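Local coordinates for protein nsp9 (Porcine coronavirus HKU15, PDB 5YM6) that probably binds single-stranded nucleic acid during coronavirus replication, an affinity that dimerization enhances, at residues B[3-15]-B[25-39]. Residues are numbered along the deposited sequence; the frame is centred on the assembly and turned at random.
Sequences ELCLRNVFTAQNT and TVKSFYVTRTGKKIL
Strands 8-15 and 25-33 pair as the two arms of an antiparallel beta hairpin in the middle of the nsp9 sheet, with strand 36-39 folding back on the second arm through a type I' turn from Arg33 to Lys36. Eight backbone hydrogen bonds join the arms, two at each of the pairs Asn8-Thr32, Phe10-Tyr30, Ala12-Ser28 and Asn14-Val26. Phe10 and Tyr30 share a face of the sheet; their rings run nearly parallel (16°) but are displaced, with centroids 5.4 Å apart, and little stacking results. Phe10 CG lies between its backbone N and carbonyl carbon (chi1 87°), which brings the ring over toward Tyr30 and Thr32, whose CG2 meets its edge 3.7 Å from CD1. Farther along, Tyr30 OH donates to Asn14 OD1 (3.0 Å) in the carboxamide plane, on a lone pair, while Asn14 ND2 bonds to Thr53 O on the neighbouring strand 49-55, so both ends of the amide are held. The hairpin forms the centre of the twisted antiparallel sheet of the nsp9 fold, and helix 92-105 packs against its side carrying Val9 and Val31, with Arg7 also touching the helix. On this face, opposite Phe10 and Tyr30, Thr11 CG2 sits over the Phe29 ring, 4.0 Å from its centroid, and Val9 CG1 approaches the ring edge. Beyond the paired strands, Leu4 and Leu6 pack against Phe71 and Ser103 of the second subunit, respectively.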
ATOM      1  N   GLU B   3       4.125   5.822 -17.360  1.00 51.71           N
ATOM      2  CA  GLU B   3       5.256   5.667 -16.455  1.00 54.10           C
ATOM      3  C   GLU B   3       4.773   5.523 -15.010  1.00 52.01           C
ATOM      4  O   GLU B   3       3.801   6.156 -14.598  1.00 52.92           O
ATOM      5  CB  GLU B   3       6.226   6.848 -16.583  1.00 57.69           C
ATOM      6  CG  GLU B   3       7.241   6.933 -15.447  1.00 59.91           C
ATOM      7  CD  GLU B   3       8.074   8.199 -15.481  1.00 71.48           C
ATOM      8  OE1 GLU B   3       8.628   8.523 -16.555  1.00 76.16           O
ATOM      9  OE2 GLU B   3       8.168   8.872 -14.429  1.00 73.18           O
ATOM     10  N   LEU B   4       5.450   4.669 -14.251  1.00 51.37           N
ATOM     11  CA  LEU B   4       5.105   4.443 -12.857  1.00 50.18           C
ATOM     12  C   LEU B   4       5.814   5.447 -11.946  1.00 51.34           C
ATOM     13  O   LEU B   4       7.042   5.540 -11.950  1.00 49.67           O
ATOM     14  CB  LEU B   4       5.463   3.013 -12.453  1.00 48.56           C
ATOM     15  CG  LEU B   4       5.491   2.669 -10.962  1.00 51.70           C
ATOM     16  CD1 LEU B   4       4.100   2.344 -10.444  1.00 45.04           C
ATOM     17  CD2 LEU B   4       6.453   1.512 -10.720  1.00 48.08           C
ATOM     18  N   CYS B   5       5.025   6.203 -11.186  1.00 52.56           N
ATOM     19  CA  CYS B   5       5.550   7.128 -10.185  1.00 53.36           C
ATOM     20  C   CYS B   5       5.651   6.435  -8.836  1.00 47.36           C
ATOM     21  O   CYS B   5       4.633   6.157  -8.194  1.00 47.32           O
ATOM     22  CB  CYS B   5       4.657   8.365 -10.063  1.00 57.19           C
ATOM     23  SG  CYS B   5       4.567   9.388 -11.547  1.00 72.54           S
ATOM     24  N   LEU B   6       6.869   6.146  -8.399  1.00 45.52           N
ATOM     25  CA  LEU B   6       7.032   5.482  -7.116  1.00 44.85           C
ATOM     26  C   LEU B   6       6.588   6.422  -6.003  1.00 43.35           C
ATOM     27  O   LEU B   6       6.765   7.635  -6.081  1.00 42.21           O
ATOM     28  CB  LEU B   6       8.474   5.013  -6.907  1.00 47.14           C
ATOM     29  CG  LEU B   6       8.778   3.700  -7.644  1.00 50.81           C
ATOM     30  CD1 LEU B   6      10.018   2.999  -7.097  1.00 50.18           C
ATOM     31  CD2 LEU B   6       7.567   2.763  -7.605  1.00 48.71           C
ATOM     32  N   ARG B   7       5.954   5.851  -4.993  1.00 41.63           N
ATOM     33  CA  ARG B   7       5.514   6.631  -3.854  1.00 38.66           C
ATOM     34  C   ARG B   7       6.335   6.222  -2.648  1.00 37.91           C
ATOM     35  O   ARG B   7       6.755   5.076  -2.535  1.00 38.12           O
ATOM     36  CB  ARG B   7       4.020   6.427  -3.609  1.00 38.58           C
ATOM     37  CG  ARG B   7       3.122   6.988  -4.701  1.00 41.28           C
ATOM     38  CD  ARG B   7       1.731   6.402  -4.582  1.00 41.58           C
ATOM     39  NE  ARG B   7       0.733   7.112  -5.376  1.00 45.54           N
ATOM     40  CZ  ARG B   7       0.533   6.935  -6.679  1.00 49.10           C
ATOM     41  NH1 ARG B   7      -0.408   7.636  -7.294  1.00 53.58           N
ATOM     42  NH2 ARG B   7       1.269   6.068  -7.370  1.00 45.48           N
ATOM     43  N   ASN B   8       6.584   7.162  -1.747  1.00 34.78           N
ATOM     44  CA  ASN B   8       7.295   6.834  -0.533  1.00 34.30           C
ATOM     45  C   ASN B   8       6.455   7.195   0.674  1.00 30.47           C
ATOM     46  O   ASN B   8       5.503   7.972   0.565  1.00 31.39           O
ATOM     47  CB  ASN B   8       8.642   7.557  -0.468  1.00 40.12           C
ATOM     48  CG  ASN B   8       9.682   6.933  -1.374  1.00 48.90           C
ATOM     49  OD1 ASN B   8       9.679   5.724  -1.603  1.00 49.53           O
ATOM     50  ND2 ASN B   8      10.583   7.758  -1.895  1.00 53.16           N
ATOM     51  N   VAL B   9       6.797   6.601   1.808  1.00 27.64           N
ATOM     52  CA  VAL B   9       6.221   6.995   3.086  1.00 27.50           C
ATOM     53  C   VAL B   9       7.322   7.586   3.974  1.00 31.99           C
ATOM     54  O   VAL B   9       8.385   6.986   4.140  1.00 30.76           O
ATOM     55  CB  VAL B   9       5.549   5.797   3.818  1.00 29.86           C
ATOM     56  CG1 VAL B   9       5.127   6.192   5.225  1.00 27.97           C
ATOM     57  CG2 VAL B   9       4.357   5.265   3.025  1.00 31.84           C
ATOM     58  N   PHE B  10       7.090   8.763   4.546  1.00 29.39           N
ATOM     59  CA  PHE B  10       8.003   9.219   5.581  1.00 31.19           C
ATOM     60  C   PHE B  10       7.179   9.719   6.752  1.00 25.78           C
ATOM     61  O   PHE B  10       6.034  10.138   6.591  1.00 26.83           O
ATOM     62  CB  PHE B  10       8.992  10.286   5.058  1.00 32.81           C
ATOM     63  CG  PHE B  10       8.485  11.707   5.115  1.00 29.36           C
ATOM     64  CD1 PHE B  10       7.795  12.259   4.048  1.00 29.75           C
ATOM     65  CD2 PHE B  10       8.736  12.507   6.220  1.00 34.54           C
ATOM     66  CE1 PHE B  10       7.332  13.571   4.097  1.00 31.62           C
ATOM     67  CE2 PHE B  10       8.282  13.820   6.267  1.00 33.28           C
ATOM     68  CZ  PHE B  10       7.579  14.348   5.209  1.00 30.31           C
ATOM     69  N   THR B  11       7.778   9.654   7.928  1.00 25.46           N
ATOM     70  CA  THR B  11       7.076   9.953   9.164  1.00 22.49           C
ATOM     71  C   THR B  11       7.628  11.185   9.864  1.00 26.86           C
ATOM     72  O   THR B  11       8.835  11.435   9.859  1.00 27.62           O
ATOM     73  CB  THR B  11       7.142   8.755  10.123  1.00 27.01           C
ATOM     74  OG1 THR B  11       8.508   8.483  10.450  1.00 28.65           O
ATOM     75  CG2 THR B  11       6.536   7.524   9.473  1.00 29.15           C
ATOM     76  N   ALA B  12       6.733  11.964  10.456  1.00 22.83           N
ATOM     77  CA  ALA B  12       7.135  13.073  11.311  1.00 24.50           C
ATOM     78  C   ALA B  12       6.148  13.198  12.464  1.00 23.71           C
ATOM     79  O   ALA B  12       5.627  12.205  12.930  1.00 22.94           O
ATOM     80  CB  ALA B  12       7.215  14.357  10.513  1.00 26.47           C
ATOM     81  N   GLN B  13       5.891  14.409  12.940  1.00 22.83           N
ATOM     82  CA  GLN B  13       4.986  14.561  14.068  1.00 22.60           C
ATOM     83  C   GLN B  13       3.936  15.616  13.799  1.00 25.20           C
ATOM     84  O   GLN B  13       4.204  16.613  13.149  1.00 27.43           O
ATOM     85  CB  GLN B  13       5.760  14.923  15.339  1.00 23.25           C
ATOM     86  CG  GLN B  13       6.675  13.799  15.838  1.00 24.34           C
ATOM     87  CD  GLN B  13       7.642  14.251  16.926  1.00 30.65           C
ATOM     88  OE1 GLN B  13       8.597  14.994  16.661  1.00 27.72           O
ATOM     89  NE2 GLN B  13       7.415  13.781  18.154  1.00 30.12           N
ATOM     90  N   ASN B  14       2.739  15.399  14.316  1.00 23.18           N
ATOM     91  CA  ASN B  14       1.699  16.418  14.247  1.00 24.75           C
ATOM     92  C   ASN B  14       1.036  16.557  15.615  1.00 23.80           C
ATOM     93  O   ASN B  14       1.289  15.768  16.525  1.00 25.68           O
ATOM     94  CB  ASN B  14       0.641  16.069  13.173  1.00 25.40           C
ATOM     95  CG  ASN B  14       1.087  16.400  11.743  1.00 28.46           C
ATOM     96  OD1 ASN B  14       2.047  15.846  11.232  1.00 28.45           O
ATOM     97  ND2 ASN B  14       0.344  17.288  11.084  1.00 38.15           N
ATOM     98  N   THR B  15       0.178  17.556  15.749  1.00 23.66           N
ATOM     99  CA  THR B  15      -0.603  17.727  16.958  1.00 22.24           C
ATOM    100  C   THR B  15      -2.025  17.278  16.677  1.00 22.63           C
ATOM    101  O   THR B  15      -2.631  17.704  15.691  1.00 25.90           O
ATOM    102  CB  THR B  15      -0.582  19.182  17.427  1.00 25.71           C
ATOM    103  OG1 THR B  15       0.776  19.560  17.698  1.00 24.49           O
ATOM    104  CG2 THR B  15      -1.431  19.358  18.691  1.00 26.02           C
ATOM    105  N   THR B  25       0.942  15.267  20.945  1.00 25.62           N
ATOM    106  CA  THR B  25       1.775  15.058  19.772  1.00 24.75           C
ATOM    107  C   THR B  25       1.629  13.619  19.294  1.00 26.31           C
ATOM    108  O   THR B  25       1.599  12.684  20.105  1.00 25.63           O
ATOM    109  CB  THR B  25       3.264  15.384  20.062  1.00 29.08           C
ATOM    110  OG1 THR B  25       4.074  14.912  18.978  1.00 32.63           O
ATOM    111  CG2 THR B  25       3.716  14.693  21.297  1.00 37.54           C
ATOM    112  N   VAL B  26       1.517  13.442  17.981  1.00 21.15           N
ATOM    113  CA  VAL B  26       1.352  12.113  17.395  1.00 22.98           C
ATOM    114  C   VAL B  26       2.367  11.868  16.275  1.00 22.35           C
ATOM    115  O   VAL B  26       2.900  12.806  15.693  1.00 21.85           O
ATOM    116  CB  VAL B  26      -0.086  11.912  16.831  1.00 23.55           C
ATOM    117  CG1 VAL B  26      -1.124  12.037  17.941  1.00 22.84           C
ATOM    118  CG2 VAL B  26      -0.387  12.927  15.719  1.00 21.97           C
ATOM    119  N   LYS B  27       2.637  10.600  15.989  1.00 22.38           N
ATOM    120  CA  LYS B  27       3.469  10.223  14.859  1.00 20.37           C
ATOM    121  C   LYS B  27       2.645  10.288  13.587  1.00 23.86           C
ATOM    122  O   LYS B  27       1.563   9.698  13.522  1.00 21.30           O
ATOM    123  CB  LYS B  27       4.032   8.822  15.048  1.00 23.90           C
ATOM    124  CG  LYS B  27       4.817   8.309  13.862  1.00 23.84           C
ATOM    125  CD  LYS B  27       5.541   7.019  14.227  1.00 28.78           C
ATOM    126  CE  LYS B  27       6.511   6.579  13.152  1.00 30.87           C
ATOM    127  NZ  LYS B  27       7.078   5.244  13.501  1.00 42.33           N
ATOM    128  N   SER B  28       3.139  11.000  12.580  1.00 20.07           N
ATOM    129  CA  SER B  28       2.371  11.169  11.348  1.00 19.37           C
ATOM    130  C   SER B  28       2.992  10.439  10.171  1.00 22.73           C
ATOM    131  O   SER B  28       4.213  10.386  10.034  1.00 23.18           O
ATOM    132  CB  SER B  28       2.228  12.653  11.028  1.00 21.87           C
ATOM    133  OG  SER B  28       3.511  13.270  11.017  1.00 27.61           O
ATOM    134  N   PHE B  29       2.135   9.904   9.301  1.00 20.19           N
ATOM    135  CA  PHE B  29       2.564   9.149   8.125  1.00 19.33           C
ATOM    136  C   PHE B  29       2.155   9.903   6.877  1.00 19.67           C
ATOM    137  O   PHE B  29       0.974  10.131   6.639  1.00 19.95           O
ATOM    138  CB  PHE B  29       1.952   7.746   8.116  1.00 18.50           C
ATOM    139  CG  PHE B  29       2.436   6.871   9.241  1.00 21.55           C
ATOM    140  CD1 PHE B  29       1.965   7.052  10.537  1.00 23.01           C
ATOM    141  CD2 PHE B  29       3.375   5.888   9.009  1.00 23.49           C
ATOM    142  CE1 PHE B  29       2.418   6.254  11.567  1.00 24.76           C
ATOM    143  CE2 PHE B  29       3.829   5.089  10.048  1.00 24.13           C
ATOM    144  CZ  PHE B  29       3.354   5.276  11.313  1.00 27.05           C
ATOM    145  N   TYR B  30       3.143  10.306   6.093  1.00 19.43           N
ATOM    146  CA  TYR B  30       2.886  11.014   4.853  1.00 22.27           C
ATOM    147  C   TYR B  30       3.195  10.110   3.666  1.00 22.79           C
ATOM    148  O   TYR B  30       4.153   9.357   3.699  1.00 24.61           O
ATOM    149  CB  TYR B  30       3.738  12.282   4.759  1.00 23.46           C
ATOM    150  CG  TYR B  30       3.351  13.380   5.721  1.00 24.03           C
ATOM    151  CD1 TYR B  30       3.914  13.457   6.985  1.00 25.55           C
ATOM    152  CD2 TYR B  30       2.437  14.350   5.342  1.00 23.69           C
ATOM    153  CE1 TYR B  30       3.562  14.465   7.857  1.00 23.61           C
ATOM    154  CE2 TYR B  30       2.080  15.367   6.202  1.00 25.51           C
ATOM    155  CZ  TYR B  30       2.652  15.418   7.457  1.00 24.38           C
ATOM    156  OH  TYR B  30       2.293  16.424   8.308  1.00 28.70           O
ATOM    157  N   VAL B  31       2.377  10.193   2.626  1.00 23.08           N
ATOM    158  CA  VAL B  31       2.738   9.577   1.358  1.00 24.56           C
ATOM    159  C   VAL B  31       3.222  10.687   0.439  1.00 23.77           C
ATOM    160  O   VAL B  31       2.554  11.707   0.287  1.00 24.97           O
ATOM    161  CB  VAL B  31       1.571   8.812   0.716  1.00 24.78           C
ATOM    162  CG1 VAL B  31       1.949   8.373  -0.705  1.00 31.31           C
ATOM    163  CG2 VAL B  31       1.223   7.590   1.565  1.00 25.85           C
ATOM    164  N   THR B  32       4.385  10.478  -0.163  1.00 28.57           N
ATOM    165  CA  THR B  32       4.928  11.424  -1.123  1.00 30.20           C
ATOM    166  C   THR B  32       4.846  10.860  -2.532  1.00 31.64           C
ATOM    167  O   THR B  32       5.016   9.657  -2.740  1.00 31.82           O
ATOM    168  CB  THR B  32       6.400  11.768  -0.834  1.00 31.53           C
ATOM    169  OG1 THR B  32       7.210  10.605  -1.045  1.00 36.21           O
ATOM    170  CG2 THR B  32       6.568  12.241   0.592  1.00 31.10           C
ATOM    171  N   ARG B  33       4.608  11.754  -3.484  1.00 30.54           N
ATOM    172  CA  ARG B  33       4.576  11.410  -4.901  1.00 35.58           C
ATOM    173  C   ARG B  33       4.745  12.675  -5.729  1.00 32.86           C
ATOM    174  O   ARG B  33       4.061  13.670  -5.493  1.00 36.06           O
ATOM    175  CB  ARG B  33       3.269  10.713  -5.269  1.00 34.57           C
ATOM    176  CG  ARG B  33       3.223  10.214  -6.705  1.00 43.56           C
ATOM    177  CD  ARG B  33       1.802  10.230  -7.251  1.00 47.64           C
ATOM    178  NE  ARG B  33       1.742   9.693  -8.610  1.00 56.50           N
ATOM    179  CZ  ARG B  33       1.903  10.425  -9.709  1.00 59.50           C
ATOM    180  NH1 ARG B  33       1.837   9.853 -10.906  1.00 61.71           N
ATOM    181  NH2 ARG B  33       2.142  11.728  -9.614  1.00 57.75           N
ATOM    182  N   THR B  34       5.658  12.626  -6.697  1.00 42.53           N
ATOM    183  CA  THR B  34       5.889  13.749  -7.604  1.00 39.83           C
ATOM    184  C   THR B  34       6.183  15.041  -6.835  1.00 40.68           C
ATOM    185  O   THR B  34       5.613  16.090  -7.129  1.00 43.59           O
ATOM    186  CB  THR B  34       4.687  13.935  -8.530  1.00 43.82           C
ATOM    187  N   GLY B  35       7.050  14.948  -5.832  1.00 40.83           N
ATOM    188  CA  GLY B  35       7.433  16.105  -5.037  1.00 39.88           C
ATOM    189  C   GLY B  35       6.353  16.733  -4.164  1.00 40.32           C
ATOM    190  O   GLY B  35       6.527  17.848  -3.670  1.00 36.08           O
ATOM    191  N   LYS B  36       5.237  16.034  -3.972  1.00 36.57           N
ATOM    192  CA  LYS B  36       4.173  16.520  -3.097  1.00 33.96           C
ATOM    193  C   LYS B  36       3.891  15.505  -1.998  1.00 30.07           C
ATOM    194  O   LYS B  36       4.082  14.310  -2.203  1.00 30.52           O
ATOM    195  CB  LYS B  36       2.908  16.795  -3.885  1.00 33.17           C
ATOM    196  N   LYS B  37       3.428  15.973  -0.843  1.00 29.83           N
ATOM    197  CA  LYS B  37       3.111  15.049   0.245  1.00 27.51           C
ATOM    198  C   LYS B  37       1.659  15.170   0.687  1.00 23.78           C
ATOM    199  O   LYS B  37       1.030  16.226   0.543  1.00 27.43           O
ATOM    200  CB  LYS B  37       4.048  15.276   1.446  1.00 27.48           C
ATOM    201  CG  LYS B  37       3.820  16.552   2.215  1.00 27.78           C
ATOM    202  CD  LYS B  37       4.679  16.570   3.488  1.00 27.66           C
ATOM    203  CE  LYS B  37       4.168  17.603   4.484  1.00 28.56           C
ATOM    204  NZ  LYS B  37       4.390  19.011   4.018  1.00 30.99           N
ATOM    205  N   ILE B  38       1.121  14.080   1.237  1.00 25.71           N
ATOM    206  CA  ILE B  38      -0.241  14.092   1.756  1.00 24.15           C
ATOM    207  C   ILE B  38      -0.269  13.353   3.102  1.00 21.33           C
ATOM    208  O   ILE B  38       0.327  12.292   3.240  1.00 20.50           O
ATOM    209  CB  ILE B  38      -1.248  13.452   0.757  1.00 26.36           C
ATOM    210  CG1 ILE B  38      -2.638  13.325   1.391  1.00 33.08           C
ATOM    211  CG2 ILE B  38      -0.748  12.116   0.272  1.00 27.32           C
ATOM    212  CD1 ILE B  38      -3.769  13.058   0.375  1.00 36.21           C
ATOM    213  N   LEU B  39      -0.919  13.936   4.101  1.00 24.85           N
ATOM    214  CA  LEU B  39      -1.038  13.261   5.396  1.00 21.10           C
ATOM    215  C   LEU B  39      -2.064  12.138   5.289  1.00 20.88           C
ATOM    216  O   LEU B  39      -3.222  12.386   4.975  1.00 24.75           O
ATOM    217  CB  LEU B  39      -1.437  14.250   6.489  1.00 21.45           C
ATOM    218  CG  LEU B  39      -1.686  13.614   7.861  1.00 21.08           C
ATOM    219  CD1 LEU B  39      -0.395  13.009   8.333  1.00 20.42           C
ATOM    220  CD2 LEU B  39      -2.235  14.631   8.850  1.00 26.31           C
TER